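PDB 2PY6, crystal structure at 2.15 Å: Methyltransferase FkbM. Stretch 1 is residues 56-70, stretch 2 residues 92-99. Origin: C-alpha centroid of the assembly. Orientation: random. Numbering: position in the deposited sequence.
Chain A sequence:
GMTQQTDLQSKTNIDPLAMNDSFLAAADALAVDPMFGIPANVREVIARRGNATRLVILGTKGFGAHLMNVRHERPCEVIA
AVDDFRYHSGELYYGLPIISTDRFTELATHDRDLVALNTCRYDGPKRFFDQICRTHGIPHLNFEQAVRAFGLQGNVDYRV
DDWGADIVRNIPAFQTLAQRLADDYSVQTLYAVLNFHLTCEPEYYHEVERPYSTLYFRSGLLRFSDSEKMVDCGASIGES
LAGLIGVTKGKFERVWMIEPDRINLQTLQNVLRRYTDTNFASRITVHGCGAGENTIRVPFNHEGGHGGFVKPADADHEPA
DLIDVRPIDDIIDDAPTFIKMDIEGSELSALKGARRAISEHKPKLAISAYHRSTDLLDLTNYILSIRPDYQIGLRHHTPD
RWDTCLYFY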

ATOM      1  N   VAL A  56     -15.112 -26.873  -2.451  1.00 24.29           N
ATOM      2  CA  VAL A  56     -13.958 -25.970  -2.610  1.00 26.57           C
ATOM      3  C   VAL A  56     -14.393 -24.573  -2.142  1.00 25.44           C
ATOM      4  O   VAL A  56     -15.429 -24.052  -2.586  1.00 23.85           O
ATOM      5  CB  VAL A  56     -13.472 -25.867  -4.071  1.00 23.59           C
ATOM      6  CG1 VAL A  56     -12.353 -24.846  -4.190  1.00 31.73           C
ATOM      7  CG2 VAL A  56     -12.967 -27.195  -4.567  1.00 31.91           C
ATOM      8  N   ILE A  57     -13.605 -23.977  -1.253  1.00 26.66           N
ATOM      9  CA  ILE A  57     -13.867 -22.646  -0.763  1.00 29.11           C
ATOM     10  C   ILE A  57     -13.217 -21.641  -1.713  1.00 27.90           C
ATOM     11  O   ILE A  57     -12.013 -21.736  -1.975  1.00 27.97           O
ATOM     12  CB  ILE A  57     -13.264 -22.419   0.644  1.00 30.04           C
ATOM     13  CG1 ILE A  57     -13.779 -23.462   1.654  1.00 32.44           C
ATOM     14  CG2 ILE A  57     -13.502 -21.004   1.100  1.00 35.52           C
ATOM     15  CD1 ILE A  57     -15.239 -23.716   1.616  1.00 39.65           C
ATOM     16  N   LEU A  58     -13.999 -20.690  -2.233  1.00 23.86           N
ATOM     17  CA  LEU A  58     -13.432 -19.661  -3.096  1.00 23.65           C
ATOM     18  C   LEU A  58     -13.209 -18.432  -2.247  1.00 24.71           C
ATOM     19  O   LEU A  58     -14.163 -17.880  -1.679  1.00 23.64           O
ATOM     20  CB  LEU A  58     -14.359 -19.335  -4.262  1.00 25.24           C
ATOM     21  CG  LEU A  58     -14.830 -20.515  -5.097  1.00 27.19           C
ATOM     22  CD1 LEU A  58     -15.824 -20.036  -6.175  1.00 30.23           C
ATOM     23  CD2 LEU A  58     -13.630 -21.275  -5.702  1.00 22.77           C
ATOM     24  N   GLY A  59     -11.956 -18.006  -2.170  1.00 26.64           N
ATOM     25  CA  GLY A  59     -11.554 -16.855  -1.363  1.00 28.43           C
ATOM     26  C   GLY A  59     -11.065 -17.250   0.021  1.00 27.36           C
ATOM     27  O   GLY A  59     -11.568 -18.191   0.608  1.00 26.63           O
ATOM     28  N   THR A  60     -10.072 -16.531   0.540  1.00 29.20           N
ATOM     29  CA  THR A  60      -9.532 -16.817   1.869  1.00 31.09           C
ATOM     30  C   THR A  60      -9.705 -15.632   2.833  1.00 34.71           C
ATOM     31  O   THR A  60      -9.193 -15.657   3.946  1.00 34.94           O
ATOM     32  CB  THR A  60      -8.035 -17.224   1.832  1.00 33.18           C
ATOM     33  OG1 THR A  60      -7.237 -16.166   1.288  1.00 30.53           O
ATOM     34  CG2 THR A  60      -7.812 -18.495   1.034  1.00 31.44           C
ATOM     35  N   LYS A  61     -10.472 -14.629   2.415  1.00 36.23           N
ATOM     36  CA  LYS A  61     -10.668 -13.413   3.178  1.00 39.65           C
ATOM     37  C   LYS A  61     -12.153 -13.140   3.417  1.00 42.52           C
ATOM     38  O   LYS A  61     -12.507 -11.984   3.641  1.00 46.41           O
ATOM     39  CB  LYS A  61     -10.060 -12.205   2.419  1.00 37.42           C
ATOM     40  CG  LYS A  61      -8.538 -12.205   2.267  1.00 40.48           C
ATOM     41  N   GLY A  62     -13.013 -14.165   3.398  1.00 41.21           N
ATOM     42  CA  GLY A  62     -14.467 -13.941   3.523  1.00 41.87           C
ATOM     43  C   GLY A  62     -15.074 -14.634   4.728  1.00 43.12           C
ATOM     44  O   GLY A  62     -14.479 -14.638   5.792  1.00 46.30           O
ATOM     45  N   PHE A  63     -16.264 -15.207   4.564  1.00 43.17           N
ATOM     46  CA  PHE A  63     -16.944 -15.962   5.627  1.00 44.39           C
ATOM     47  C   PHE A  63     -16.507 -17.456   5.671  1.00 42.91           C
ATOM     48  O   PHE A  63     -17.123 -18.252   6.364  1.00 39.30           O
ATOM     49  CB  PHE A  63     -18.481 -15.889   5.413  1.00 47.90           C
ATOM     50  CG  PHE A  63     -19.144 -14.552   5.802  1.00 50.43           C
ATOM     51  CD1 PHE A  63     -18.461 -13.330   5.769  1.00 56.27           C
ATOM     52  CD2 PHE A  63     -20.504 -14.528   6.101  1.00 51.43           C
ATOM     53  CE1 PHE A  63     -19.109 -12.136   6.106  1.00 50.45           C
ATOM     54  CE2 PHE A  63     -21.159 -13.341   6.432  1.00 54.18           C
ATOM     55  CZ  PHE A  63     -20.458 -12.144   6.433  1.00 53.48           C
ATOM     56  N   GLY A  64     -15.453 -17.849   4.949  1.00 42.28           N
ATOM     57  CA  GLY A  64     -15.008 -19.263   4.921  1.00 43.40           C
ATOM     58  C   GLY A  64     -14.537 -19.811   6.261  1.00 44.17           C
ATOM     59  O   GLY A  64     -14.519 -21.047   6.478  1.00 43.09           O
ATOM     60  N   ALA A  65     -14.139 -18.883   7.145  1.00 43.72           N
ATOM     61  CA  ALA A  65     -13.690 -19.194   8.495  1.00 43.08           C
ATOM     62  C   ALA A  65     -14.870 -19.668   9.316  1.00 42.81           C
ATOM     63  O   ALA A  65     -14.685 -20.478  10.219  1.00 39.14           O
ATOM     64  CB  ALA A  65     -13.040 -17.968   9.160  1.00 42.01           C
ATOM     65  N   HIS A  66     -16.069 -19.169   8.989  1.00 44.01           N
ATOM     66  CA  HIS A  66     -17.282 -19.583   9.687  1.00 47.91           C
ATOM     67  C   HIS A  66     -17.670 -21.032   9.369  1.00 48.89           C
ATOM     68  O   HIS A  66     -18.257 -21.699  10.224  1.00 50.36           O
ATOM     69  CB  HIS A  66     -18.456 -18.649   9.404  1.00 49.12           C
ATOM     70  CG  HIS A  66     -18.275 -17.257   9.927  1.00 52.58           C
ATOM     71  ND1 HIS A  66     -18.200 -16.972  11.275  1.00 54.19           N
ATOM     72  CD2 HIS A  66     -18.221 -16.064   9.286  1.00 52.51           C
ATOM     73  CE1 HIS A  66     -18.079 -15.666  11.440  1.00 58.13           C
ATOM     74  NE2 HIS A  66     -18.090 -15.091  10.248  1.00 60.81           N
ATOM     75  N   LEU A  67     -17.371 -21.515   8.157  1.00 49.26           N
ATOM     76  CA  LEU A  67     -17.636 -22.919   7.799  1.00 49.16           C
ATOM     77  C   LEU A  67     -16.599 -23.867   8.422  1.00 49.22           C
ATOM     78  O   LEU A  67     -16.940 -24.984   8.851  1.00 47.95           O
ATOM     79  CB  LEU A  67     -17.658 -23.130   6.273  1.00 51.60           C
ATOM     80  CG  LEU A  67     -17.672 -24.614   5.811  1.00 50.38           C
ATOM     81  CD1 LEU A  67     -18.935 -25.354   6.313  1.00 55.38           C
ATOM     82  CD2 LEU A  67     -17.516 -24.786   4.314  1.00 49.83           C
HETATM   83  N   MSE A  68     -15.333 -23.441   8.429  1.00 50.40           N
HETATM   84  CA  MSE A  68     -14.224 -24.240   8.996  1.00 51.42           C
HETATM   85  C   MSE A  68     -14.240 -24.339  10.549  1.00 52.96           C
HETATM   86  O   MSE A  68     -13.895 -25.392  11.105  1.00 52.22           O
HETATM   87  CB  MSE A  68     -12.864 -23.734   8.468  1.00 48.73           C
HETATM   88  CG  MSE A  68     -12.772 -23.749   6.922  1.00 48.18           C
HETATM   89 SE   MSE A  68     -13.305 -25.451   6.047  0.75 34.25          SE
HETATM   90  CE  MSE A  68     -11.943 -26.616   6.762  1.00 27.73           C
ATOM     91  N   ASN A  69     -14.663 -23.266  11.232  1.00 54.36           N
ATOM     92  CA  ASN A  69     -14.783 -23.266  12.703  1.00 55.56           C
ATOM     93  C   ASN A  69     -16.085 -23.892  13.218  1.00 57.02           C
ATOM     94  O   ASN A  69     -16.283 -23.984  14.433  1.00 57.32           O
ATOM     95  CB  ASN A  69     -14.659 -21.832  13.257  1.00 56.45           C
ATOM     96  CG  ASN A  69     -13.277 -21.233  13.049  1.00 56.31           C
ATOM     97  OD1 ASN A  69     -12.274 -21.948  13.006  1.00 58.92           O
ATOM     98  ND2 ASN A  69     -13.218 -19.910  12.953  1.00 61.53           N
ATOM     99  N   VAL A  70     -16.954 -24.315  12.292  1.00 58.36           N
ATOM    100  CA  VAL A  70     -18.266 -24.906  12.589  1.00 58.68           C
ATOM    101  C   VAL A  70     -18.166 -25.981  13.662  1.00 60.62           C
ATOM    102  O   VAL A  70     -17.242 -26.809  13.643  1.00 60.57           O
ATOM    103  CB  VAL A  70     -18.947 -25.503  11.301  1.00 58.25           C
ATOM    104  CG1 VAL A  70     -18.322 -26.857  10.894  1.00 59.67           C
ATOM    105  CG2 VAL A  70     -20.423 -25.664  11.493  1.00 58.31           C
ATOM    106  N   LEU A  92      -1.535 -23.176   4.489  1.00 28.16           N
ATOM    107  CA  LEU A  92      -2.814 -23.875   4.457  1.00 29.70           C
ATOM    108  C   LEU A  92      -3.896 -22.901   4.919  1.00 30.00           C
ATOM    109  O   LEU A  92      -3.611 -21.937   5.628  1.00 30.93           O
ATOM    110  CB  LEU A  92      -2.764 -25.122   5.355  1.00 28.79           C
ATOM    111  CG  LEU A  92      -1.693 -26.170   4.992  1.00 31.39           C
ATOM    112  CD1 LEU A  92      -1.729 -27.324   5.977  1.00 32.02           C
ATOM    113  CD2 LEU A  92      -1.820 -26.705   3.565  1.00 31.76           C
ATOM    114  N   TYR A  93      -5.126 -23.123   4.477  1.00 34.17           N
ATOM    115  CA  TYR A  93      -6.246 -22.306   4.914  1.00 36.19           C
ATOM    116  C   TYR A  93      -7.152 -23.228   5.741  1.00 35.79           C
ATOM    117  O   TYR A  93      -7.900 -24.023   5.186  1.00 33.68           O
ATOM    118  CB  TYR A  93      -6.967 -21.710   3.716  1.00 37.72           C
ATOM    119  CG  TYR A  93      -8.105 -20.781   4.095  1.00 37.00           C
ATOM    120  CD1 TYR A  93      -7.855 -19.527   4.621  1.00 36.58           C
ATOM    121  CD2 TYR A  93      -9.432 -21.164   3.927  1.00 39.99           C
ATOM    122  CE1 TYR A  93      -8.899 -18.665   4.966  1.00 39.72           C
ATOM    123  CE2 TYR A  93     -10.483 -20.305   4.272  1.00 43.80           C
ATOM    124  CZ  TYR A  93     -10.210 -19.057   4.781  1.00 40.54           C
ATOM    125  OH  TYR A  93     -11.257 -18.204   5.140  1.00 46.38           O
ATOM    126  N   TYR A  94      -7.054 -23.126   7.069  1.00 36.07           N
ATOM    127  CA  TYR A  94      -7.761 -24.027   8.011  1.00 36.66           C
ATOM    128  C   TYR A  94      -7.448 -25.482   7.647  1.00 35.69           C
ATOM    129  O   TYR A  94      -8.351 -26.307   7.504  1.00 39.89           O
ATOM    130  CB  TYR A  94      -9.275 -23.734   8.087  1.00 36.04           C
ATOM    131  CG  TYR A  94      -9.532 -22.369   8.680  1.00 39.82           C
ATOM    132  CD1 TYR A  94      -9.440 -22.158  10.065  1.00 38.33           C
ATOM    133  CD2 TYR A  94      -9.804 -21.278   7.869  1.00 39.01           C
ATOM    134  CE1 TYR A  94      -9.638 -20.882  10.616  1.00 44.02           C
ATOM    135  CE2 TYR A  94     -10.016 -20.005   8.410  1.00 40.58           C
ATOM    136  CZ  TYR A  94      -9.924 -19.812   9.772  1.00 41.93           C
ATOM    137  OH  TYR A  94     -10.104 -18.552  10.286  1.00 36.96           O
ATOM    138  N   GLY A  95      -6.157 -25.762   7.453  1.00 32.38           N
ATOM    139  CA  GLY A  95      -5.689 -27.088   7.080  1.00 29.67           C
ATOM    140  C   GLY A  95      -5.854 -27.440   5.618  1.00 29.62           C
ATOM    141  O   GLY A  95      -5.417 -28.501   5.189  1.00 28.73           O
ATOM    142  N   LEU A  96      -6.472 -26.563   4.831  1.00 32.28           N
ATOM    143  CA  LEU A  96      -6.708 -26.856   3.426  1.00 30.32           C
ATOM    144  C   LEU A  96      -5.585 -26.352   2.497  1.00 28.35           C
ATOM    145  O   LEU A  96      -5.048 -25.273   2.696  1.00 25.11           O
ATOM    146  CB  LEU A  96      -8.013 -26.195   2.962  1.00 29.91           C
ATOM    147  CG  LEU A  96      -9.338 -26.419   3.697  1.00 33.26           C
ATOM    148  CD1 LEU A  96     -10.375 -25.375   3.213  1.00 32.46           C
ATOM    149  CD2 LEU A  96      -9.830 -27.828   3.543  1.00 29.60           C
ATOM    150  N   PRO A  97      -5.281 -27.106   1.432  1.00 28.17           N
ATOM    151  CA  PRO A  97      -4.333 -26.545   0.479  1.00 27.15           C
ATOM    152  C   PRO A  97      -4.919 -25.301  -0.207  1.00 28.16           C
ATOM    153  O   PRO A  97      -6.142 -25.195  -0.345  1.00 25.79           O
ATOM    154  CB  PRO A  97      -4.100 -27.691  -0.515  1.00 29.08           C
ATOM    155  CG  PRO A  97      -5.217 -28.640  -0.316  1.00 27.98           C
ATOM    156  CD  PRO A  97      -5.705 -28.471   1.081  1.00 29.28           C
ATOM    157  N   ILE A  98      -4.055 -24.347  -0.559  1.00 26.19           N
ATOM    158  CA  ILE A  98      -4.469 -23.143  -1.276  1.00 24.56           C
ATOM    159  C   ILE A  98      -4.071 -23.371  -2.731  1.00 24.01           C
ATOM    160  O   ILE A  98      -2.916 -23.621  -3.029  1.00 25.29           O
ATOM    161  CB  ILE A  98      -3.861 -21.847  -0.681  1.00 24.65           C
ATOM    162  CG1 ILE A  98      -4.291 -21.711   0.790  1.00 25.82           C
ATOM    163  CG2 ILE A  98      -4.314 -20.579  -1.479  1.00 23.73           C
ATOM    164  CD1 ILE A  98      -3.814 -20.477   1.447  1.00 24.70           C
ATOM    165  N   ILE A  99      -5.057 -23.306  -3.625  1.00 25.35           N
ATOM    166  CA  ILE A  99      -4.881 -23.562  -5.054  1.00 25.00           C
ATOM    167  C   ILE A  99      -5.253 -22.348  -5.910  1.00 26.74           C
ATOM    168  O   ILE A  99      -5.834 -21.387  -5.423  1.00 25.08           O
ATOM    169  CB  ILE A  99      -5.699 -24.790  -5.505  1.00 26.96           C
ATOM    170  CG1 ILE A  99      -7.205 -24.554  -5.367  1.00 23.19           C
ATOM    171  CG2 ILE A  99      -5.223 -26.069  -4.731  1.00 25.24           C
ATOM    172  CD1 ILE A  99      -8.073 -25.678  -5.932  1.00 25.15           C
TER
HETATM  173  O   HOH W   1     -13.010 -17.536   2.994  1.00 29.30           O
HETATM  174  O   HOH W   2     -10.892 -15.889   6.359  1.00 38.51           O

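Residues far apart in sequence often pack through a hydrophobic centre, with water meeting the polar groups at the margin, and the contact between residues 56-70 and 92-99 of this methyltransferase is a compact example. At its apolar centre lies L96, buried and pointing toward the first stretch. I57, from the strand, approaches it with CG1 4.2 Å from L96 CD1, while M68, a selenomethionine on the helix, brings its CE to 4.0 Å from L96 CG. One leucine thus touches both a strand and a helix.

Two tyrosines extend this centre. They begin a type I' turn running from Y93 to L96, closed by paired backbone hydrogen bonds: Y93 N to L96 O at 2.8 Å and L96 N to Y93 O at 2.9 Å. G95 occupies a positive-phi position that favours glycine. Both tyrosine side chains leave the turn toward the first stretch. Y94 lies along the helix, its CG 3.6 Å from M68 CB and its CZ 3.7 Å from A65 CB; these helix residues are three apart, so a single ring can span them. At the exposed margin, N69 OD1 comes within 3.7 Å of Y94 CE1.

Y93 reaches deeper. T60 CB sits over one face of its ring, 3.9 Å from the centroid, in a CH-pi contact, and I57 CG2 lies 4.4 Å from Y93 CE2. The hydroxyl ends near G64, where a side chain would crowd it: an ideal CB would stand only 3.1 Å from Y93 OH.

No clear direct hydrogen bond crosses the contact; water makes the polar connections. Water 1 lies 2.9 Å from Y93 OH and donates to G59 O, also at 2.9 Å, while accepting a weak bond from G64 N at 3.1 Å. Water 2, 2.6 Å from Y93 OH, donates to T60 O at 3.0 Å. One phenol therefore serves both packing and solvent-mediated bonding.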